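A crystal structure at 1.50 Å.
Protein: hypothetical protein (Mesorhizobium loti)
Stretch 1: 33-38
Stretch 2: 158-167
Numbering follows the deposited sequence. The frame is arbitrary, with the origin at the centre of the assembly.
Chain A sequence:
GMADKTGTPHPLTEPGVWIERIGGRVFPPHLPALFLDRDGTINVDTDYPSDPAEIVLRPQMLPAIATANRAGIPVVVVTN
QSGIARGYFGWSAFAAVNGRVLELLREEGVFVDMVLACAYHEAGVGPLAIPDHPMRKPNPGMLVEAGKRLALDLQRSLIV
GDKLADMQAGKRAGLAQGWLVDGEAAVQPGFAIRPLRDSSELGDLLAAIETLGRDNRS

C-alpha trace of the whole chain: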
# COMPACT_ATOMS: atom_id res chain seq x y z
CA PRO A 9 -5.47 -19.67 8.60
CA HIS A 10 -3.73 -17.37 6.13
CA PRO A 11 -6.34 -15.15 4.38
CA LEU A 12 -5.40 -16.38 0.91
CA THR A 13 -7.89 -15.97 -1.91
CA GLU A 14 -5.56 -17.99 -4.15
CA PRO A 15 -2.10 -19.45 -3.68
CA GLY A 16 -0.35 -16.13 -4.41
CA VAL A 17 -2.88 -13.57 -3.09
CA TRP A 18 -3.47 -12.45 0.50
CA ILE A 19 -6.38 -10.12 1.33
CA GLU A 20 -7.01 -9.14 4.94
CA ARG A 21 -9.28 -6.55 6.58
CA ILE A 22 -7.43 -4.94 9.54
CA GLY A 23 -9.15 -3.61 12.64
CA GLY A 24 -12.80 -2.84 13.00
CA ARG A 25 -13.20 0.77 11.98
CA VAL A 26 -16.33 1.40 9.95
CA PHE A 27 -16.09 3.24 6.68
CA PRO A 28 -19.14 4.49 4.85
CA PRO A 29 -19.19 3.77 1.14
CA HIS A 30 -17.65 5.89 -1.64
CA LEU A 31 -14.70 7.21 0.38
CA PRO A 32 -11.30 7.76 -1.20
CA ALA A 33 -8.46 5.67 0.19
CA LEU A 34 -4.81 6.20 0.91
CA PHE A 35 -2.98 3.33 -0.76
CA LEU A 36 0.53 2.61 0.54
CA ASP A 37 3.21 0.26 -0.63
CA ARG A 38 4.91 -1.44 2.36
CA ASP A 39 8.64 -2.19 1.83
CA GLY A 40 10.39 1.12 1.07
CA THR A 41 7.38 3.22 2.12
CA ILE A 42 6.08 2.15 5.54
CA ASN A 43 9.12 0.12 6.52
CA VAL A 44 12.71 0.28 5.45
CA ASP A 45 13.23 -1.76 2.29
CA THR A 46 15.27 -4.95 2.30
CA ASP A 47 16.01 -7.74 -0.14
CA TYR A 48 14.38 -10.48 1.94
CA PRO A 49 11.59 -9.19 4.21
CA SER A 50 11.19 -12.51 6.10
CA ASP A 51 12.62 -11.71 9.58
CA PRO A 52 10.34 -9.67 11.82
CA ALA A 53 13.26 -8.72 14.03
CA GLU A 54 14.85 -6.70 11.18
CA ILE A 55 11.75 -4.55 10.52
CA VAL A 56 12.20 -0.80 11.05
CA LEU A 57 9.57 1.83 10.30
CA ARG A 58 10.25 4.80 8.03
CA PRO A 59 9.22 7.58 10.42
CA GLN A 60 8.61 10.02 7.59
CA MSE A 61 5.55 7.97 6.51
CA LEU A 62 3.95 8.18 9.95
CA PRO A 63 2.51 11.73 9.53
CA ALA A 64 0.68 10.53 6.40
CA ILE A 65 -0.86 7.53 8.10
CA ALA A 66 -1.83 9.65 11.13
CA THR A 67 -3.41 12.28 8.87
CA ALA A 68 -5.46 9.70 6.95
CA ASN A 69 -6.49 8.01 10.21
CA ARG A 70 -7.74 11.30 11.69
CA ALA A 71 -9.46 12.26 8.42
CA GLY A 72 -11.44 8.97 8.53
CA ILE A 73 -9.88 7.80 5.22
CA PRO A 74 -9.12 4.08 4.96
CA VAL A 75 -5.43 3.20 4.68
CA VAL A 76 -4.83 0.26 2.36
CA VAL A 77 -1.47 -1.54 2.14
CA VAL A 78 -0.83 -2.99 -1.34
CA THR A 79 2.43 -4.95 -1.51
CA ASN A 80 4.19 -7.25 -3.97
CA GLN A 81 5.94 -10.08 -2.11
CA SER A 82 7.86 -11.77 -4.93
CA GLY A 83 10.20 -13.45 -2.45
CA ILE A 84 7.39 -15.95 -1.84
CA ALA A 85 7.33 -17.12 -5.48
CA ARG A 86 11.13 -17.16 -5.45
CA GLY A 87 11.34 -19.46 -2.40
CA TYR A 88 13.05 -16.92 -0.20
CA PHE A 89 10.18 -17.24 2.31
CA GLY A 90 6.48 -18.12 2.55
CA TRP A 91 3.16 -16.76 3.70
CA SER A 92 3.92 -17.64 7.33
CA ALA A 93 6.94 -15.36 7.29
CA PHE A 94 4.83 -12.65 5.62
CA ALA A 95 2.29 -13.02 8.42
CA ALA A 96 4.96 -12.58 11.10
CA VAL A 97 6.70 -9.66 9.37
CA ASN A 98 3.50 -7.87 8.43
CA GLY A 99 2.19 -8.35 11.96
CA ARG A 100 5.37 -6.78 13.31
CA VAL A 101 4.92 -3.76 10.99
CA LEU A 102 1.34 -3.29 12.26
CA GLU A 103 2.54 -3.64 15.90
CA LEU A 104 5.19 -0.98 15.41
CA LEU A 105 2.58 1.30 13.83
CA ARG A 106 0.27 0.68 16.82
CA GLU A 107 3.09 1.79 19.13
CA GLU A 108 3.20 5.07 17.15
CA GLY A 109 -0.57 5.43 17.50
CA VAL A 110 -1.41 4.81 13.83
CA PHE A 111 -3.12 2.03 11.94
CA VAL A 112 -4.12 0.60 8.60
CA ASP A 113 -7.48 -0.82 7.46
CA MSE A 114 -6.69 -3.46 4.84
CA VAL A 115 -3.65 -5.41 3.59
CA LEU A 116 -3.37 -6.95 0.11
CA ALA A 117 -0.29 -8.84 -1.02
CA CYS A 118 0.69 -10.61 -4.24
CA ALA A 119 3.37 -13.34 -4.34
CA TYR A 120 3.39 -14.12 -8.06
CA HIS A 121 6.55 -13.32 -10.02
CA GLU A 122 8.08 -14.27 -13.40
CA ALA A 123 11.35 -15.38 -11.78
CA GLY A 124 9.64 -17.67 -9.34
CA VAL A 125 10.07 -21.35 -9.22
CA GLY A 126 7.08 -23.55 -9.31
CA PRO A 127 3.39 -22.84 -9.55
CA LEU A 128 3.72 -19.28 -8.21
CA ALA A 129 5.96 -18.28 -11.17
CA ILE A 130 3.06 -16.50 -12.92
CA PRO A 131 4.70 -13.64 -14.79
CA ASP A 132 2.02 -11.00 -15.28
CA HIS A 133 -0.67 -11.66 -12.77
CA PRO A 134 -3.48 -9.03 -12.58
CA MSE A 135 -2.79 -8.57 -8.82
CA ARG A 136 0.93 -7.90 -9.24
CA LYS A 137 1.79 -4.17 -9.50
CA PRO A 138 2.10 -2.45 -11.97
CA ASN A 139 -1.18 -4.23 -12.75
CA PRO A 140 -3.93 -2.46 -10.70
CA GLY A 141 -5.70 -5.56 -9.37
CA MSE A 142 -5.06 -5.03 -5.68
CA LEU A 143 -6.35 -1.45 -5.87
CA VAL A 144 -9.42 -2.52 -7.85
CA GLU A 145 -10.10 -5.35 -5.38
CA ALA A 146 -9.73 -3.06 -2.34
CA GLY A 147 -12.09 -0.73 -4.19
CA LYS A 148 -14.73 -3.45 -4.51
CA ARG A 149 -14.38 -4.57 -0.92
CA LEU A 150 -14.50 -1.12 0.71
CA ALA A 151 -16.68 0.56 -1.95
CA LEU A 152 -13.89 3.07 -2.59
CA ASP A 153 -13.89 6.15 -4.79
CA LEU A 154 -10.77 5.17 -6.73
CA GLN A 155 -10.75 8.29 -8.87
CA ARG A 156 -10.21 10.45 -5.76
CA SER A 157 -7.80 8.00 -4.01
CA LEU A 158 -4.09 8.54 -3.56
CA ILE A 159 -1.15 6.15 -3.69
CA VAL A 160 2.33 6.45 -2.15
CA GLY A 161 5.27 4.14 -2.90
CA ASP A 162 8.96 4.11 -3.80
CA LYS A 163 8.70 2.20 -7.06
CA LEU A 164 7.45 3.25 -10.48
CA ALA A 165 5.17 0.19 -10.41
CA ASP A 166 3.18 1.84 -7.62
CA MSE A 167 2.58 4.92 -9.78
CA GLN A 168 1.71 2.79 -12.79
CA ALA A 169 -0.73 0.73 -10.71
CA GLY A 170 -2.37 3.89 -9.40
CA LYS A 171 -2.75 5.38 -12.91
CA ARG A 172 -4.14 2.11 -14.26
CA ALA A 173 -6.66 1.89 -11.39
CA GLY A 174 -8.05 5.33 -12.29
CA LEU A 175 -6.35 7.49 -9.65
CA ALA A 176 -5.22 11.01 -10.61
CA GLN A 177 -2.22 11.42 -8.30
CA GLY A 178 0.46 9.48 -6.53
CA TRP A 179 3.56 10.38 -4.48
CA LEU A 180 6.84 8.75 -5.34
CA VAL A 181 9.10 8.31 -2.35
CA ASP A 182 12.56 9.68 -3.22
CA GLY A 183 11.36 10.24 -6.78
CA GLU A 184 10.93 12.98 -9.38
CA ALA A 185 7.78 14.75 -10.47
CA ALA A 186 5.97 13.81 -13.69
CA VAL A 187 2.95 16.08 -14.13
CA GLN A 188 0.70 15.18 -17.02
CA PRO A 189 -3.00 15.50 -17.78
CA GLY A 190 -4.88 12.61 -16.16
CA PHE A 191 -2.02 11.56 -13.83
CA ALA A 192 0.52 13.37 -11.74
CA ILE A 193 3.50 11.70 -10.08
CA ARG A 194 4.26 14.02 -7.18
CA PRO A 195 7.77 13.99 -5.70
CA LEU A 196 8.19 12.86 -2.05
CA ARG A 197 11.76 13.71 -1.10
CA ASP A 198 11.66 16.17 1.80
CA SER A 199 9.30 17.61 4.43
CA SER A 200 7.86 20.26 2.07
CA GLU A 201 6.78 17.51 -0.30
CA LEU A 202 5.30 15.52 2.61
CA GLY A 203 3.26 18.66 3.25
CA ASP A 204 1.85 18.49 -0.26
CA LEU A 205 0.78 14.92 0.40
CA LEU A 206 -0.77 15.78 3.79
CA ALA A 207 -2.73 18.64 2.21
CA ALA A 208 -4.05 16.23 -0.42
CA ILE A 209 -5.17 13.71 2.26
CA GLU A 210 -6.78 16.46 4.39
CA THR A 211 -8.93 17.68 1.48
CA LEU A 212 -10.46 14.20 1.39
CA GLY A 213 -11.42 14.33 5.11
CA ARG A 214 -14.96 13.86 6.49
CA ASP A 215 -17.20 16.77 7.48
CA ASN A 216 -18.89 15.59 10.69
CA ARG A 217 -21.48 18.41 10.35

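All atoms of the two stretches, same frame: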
# COMPACT_ATOMS: atom_id res chain seq x y z
N ALA A 33 -9.41 6.36 -0.66
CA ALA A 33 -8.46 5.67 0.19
C ALA A 33 -7.08 6.24 -0.01
O ALA A 33 -6.78 6.85 -1.05
CB ALA A 33 -8.43 4.19 -0.13
N LEU A 34 -6.25 6.02 1.00
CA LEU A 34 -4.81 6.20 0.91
C LEU A 34 -4.20 4.84 0.73
O LEU A 34 -4.17 4.05 1.67
CB LEU A 34 -4.23 6.89 2.15
CG LEU A 34 -2.70 7.05 2.17
CD1 LEU A 34 -2.22 7.92 1.05
CD2 LEU A 34 -2.26 7.60 3.51
N PHE A 35 -3.71 4.56 -0.48
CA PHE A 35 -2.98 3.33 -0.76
C PHE A 35 -1.50 3.53 -0.48
O PHE A 35 -0.92 4.52 -0.93
CB PHE A 35 -3.13 2.92 -2.23
CG PHE A 35 -4.53 2.44 -2.61
CD1 PHE A 35 -4.92 1.12 -2.36
CD2 PHE A 35 -5.44 3.29 -3.22
CE1 PHE A 35 -6.18 0.66 -2.71
CE2 PHE A 35 -6.71 2.82 -3.58
CZ PHE A 35 -7.07 1.51 -3.31
N LEU A 36 -0.89 2.57 0.21
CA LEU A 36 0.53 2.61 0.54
C LEU A 36 1.19 1.32 0.14
O LEU A 36 0.75 0.24 0.51
CB LEU A 36 0.74 2.77 2.05
CG LEU A 36 0.14 4.04 2.69
CD1 LEU A 36 0.35 4.03 4.21
CD2 LEU A 36 0.73 5.29 2.06
N ASP A 37 2.30 1.41 -0.56
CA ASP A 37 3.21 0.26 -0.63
C ASP A 37 3.79 0.03 0.79
O ASP A 37 3.69 0.91 1.67
CB ASP A 37 4.32 0.56 -1.65
CG ASP A 37 5.22 -0.66 -1.93
OD1 ASP A 37 4.83 -1.81 -1.73
OD2 ASP A 37 6.34 -0.44 -2.42
N ARG A 38 4.37 -1.15 1.06
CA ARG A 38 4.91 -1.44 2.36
C ARG A 38 6.45 -1.28 2.39
O ARG A 38 6.95 -0.33 2.98
CB ARG A 38 4.45 -2.81 2.88
CG ARG A 38 4.51 -2.88 4.41
CD ARG A 38 4.51 -4.31 4.93
NE ARG A 38 5.80 -4.93 4.68
CZ ARG A 38 6.04 -6.24 4.71
NH1 ARG A 38 5.07 -7.10 5.00
NH2 ARG A 38 7.24 -6.67 4.42
N LEU A 158 -5.49 8.21 -3.39
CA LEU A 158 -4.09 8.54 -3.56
C LEU A 158 -3.27 7.29 -3.32
O LEU A 158 -3.71 6.39 -2.63
CB LEU A 158 -3.71 9.58 -2.51
CG LEU A 158 -4.60 10.84 -2.44
CD1 LEU A 158 -4.10 11.72 -1.29
CD2 LEU A 158 -4.58 11.61 -3.75
N ILE A 159 -2.08 7.24 -3.92
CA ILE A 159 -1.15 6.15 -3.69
C ILE A 159 0.23 6.73 -3.41
O ILE A 159 0.61 7.77 -3.99
CB ILE A 159 -1.08 5.13 -4.85
CG1 ILE A 159 -0.21 3.91 -4.45
CG2 ILE A 159 -0.66 5.79 -6.18
CD1 ILE A 159 -0.47 2.65 -5.25
N VAL A 160 0.96 6.09 -2.50
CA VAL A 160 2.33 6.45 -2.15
C VAL A 160 3.17 5.18 -2.21
O VAL A 160 2.78 4.14 -1.66
CB VAL A 160 2.40 7.05 -0.76
CG1 VAL A 160 3.83 7.53 -0.49
CG2 VAL A 160 1.36 8.15 -0.59
N GLY A 161 4.31 5.23 -2.88
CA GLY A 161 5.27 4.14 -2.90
C GLY A 161 6.62 4.59 -3.39
O GLY A 161 6.73 5.73 -3.85
N ASP A 162 7.62 3.71 -3.34
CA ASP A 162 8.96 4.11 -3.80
C ASP A 162 9.35 3.51 -5.12
O ASP A 162 10.47 3.69 -5.57
CB ASP A 162 10.04 3.84 -2.72
CG ASP A 162 10.53 2.40 -2.69
OD1 ASP A 162 9.72 1.50 -2.86
OD2 ASP A 162 11.74 2.22 -2.44
N LYS A 163 8.42 2.81 -5.77
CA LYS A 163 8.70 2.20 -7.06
C LYS A 163 7.77 2.73 -8.14
O LYS A 163 6.62 3.06 -7.88
CB LYS A 163 8.66 0.67 -6.94
CG LYS A 163 9.91 0.18 -6.16
CD LYS A 163 9.83 -1.22 -5.57
CE LYS A 163 10.99 -1.46 -4.54
NZ LYS A 163 10.70 -0.97 -3.11
N LEU A 164 8.28 2.82 -9.36
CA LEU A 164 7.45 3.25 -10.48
C LEU A 164 6.21 2.37 -10.64
O LEU A 164 5.15 2.88 -11.00
CB LEU A 164 8.25 3.25 -11.78
CG LEU A 164 7.53 3.93 -12.96
CD1 LEU A 164 7.22 5.40 -12.67
CD2 LEU A 164 8.40 3.81 -14.21
N ALA A 165 6.32 1.08 -10.32
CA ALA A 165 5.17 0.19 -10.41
C ALA A 165 3.99 0.63 -9.56
O ALA A 165 2.85 0.35 -9.89
CB ALA A 165 5.56 -1.22 -10.02
N ASP A 166 4.25 1.31 -8.44
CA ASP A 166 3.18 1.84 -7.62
C ASP A 166 2.43 2.97 -8.34
O ASP A 166 1.20 3.10 -8.24
CB ASP A 166 3.71 2.37 -6.29
CG ASP A 166 4.41 1.31 -5.44
OD1 ASP A 166 3.76 0.28 -5.28
OD2 ASP A 166 5.58 1.49 -4.94
N MSE A 167 3.18 3.81 -9.05
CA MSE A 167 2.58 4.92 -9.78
C MSE A 167 1.82 4.42 -10.99
O MSE A 167 0.75 4.92 -11.29
CB MSE A 167 3.66 5.89 -10.24
CG MSE A 167 4.52 6.54 -9.13
SE MSE A 167 3.50 7.55 -7.84
CE MSE A 167 3.34 6.17 -6.41

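Three aspartates crowd together where the two strands end. Asp37 OD2 lies 3.3 Å from Asp166 OD2 and 3.9 Å from Asp162 OD1. The first pair is two acceptors, so it is not a hydrogen bond. Such closeness of like charges is costly unless positive charge or other partners offset it. Lys163 supplies some of that charge. Its NZ forms a salt bridge with Asp162 OD1 at 2.7 Å. Asp37 OD2 is 4.4 Å from Lys163 NZ, too far for a salt bridge but close enough to feel the charge. The backbone also helps: Lys163 N donates to Asp166 OD2 at 3.2 Å. Asp37 OD1 and Asp166 OD1 are hydrogen-bonded elsewhere in the structure.

Behind this cluster, the strands run parallel, with an angle of 20° between their directions. Leu34, Phe35 and Leu36 pair with Leu158, Ile159 and Val160. The hydrogen bonds form a ladder. Leu158 N donates to Ala33 O at 3.0 Å, and Phe35 N to Leu158 O at 2.8 Å. Val160 N then donates to Phe35 O at 2.9 Å, and Asp37 N to Val160 O at 3.0 Å. The last bond ties the acidic residue directly to the neighbouring strand.

Side chains alternate between the two faces of the sheet. Leu34, Leu36, Leu158 and Val160 share one face. There Leu34 CD1 meets Val160 CG2 at 3.9 Å, and Leu36 CD2 meets Val160 CB at 3.7 Å. Phe35 and Ile159 take the other face, where Phe35 CB packs against Ile159 CG1 at 3.8 Å. These contacts are apolar and buried.

Gly161 sits beside Asp37, with its CA 3.9 Å from Asp37 CB. A CB on Gly161 would clash with Asp166 OD2, so the absent side chain leaves room for that carboxylate.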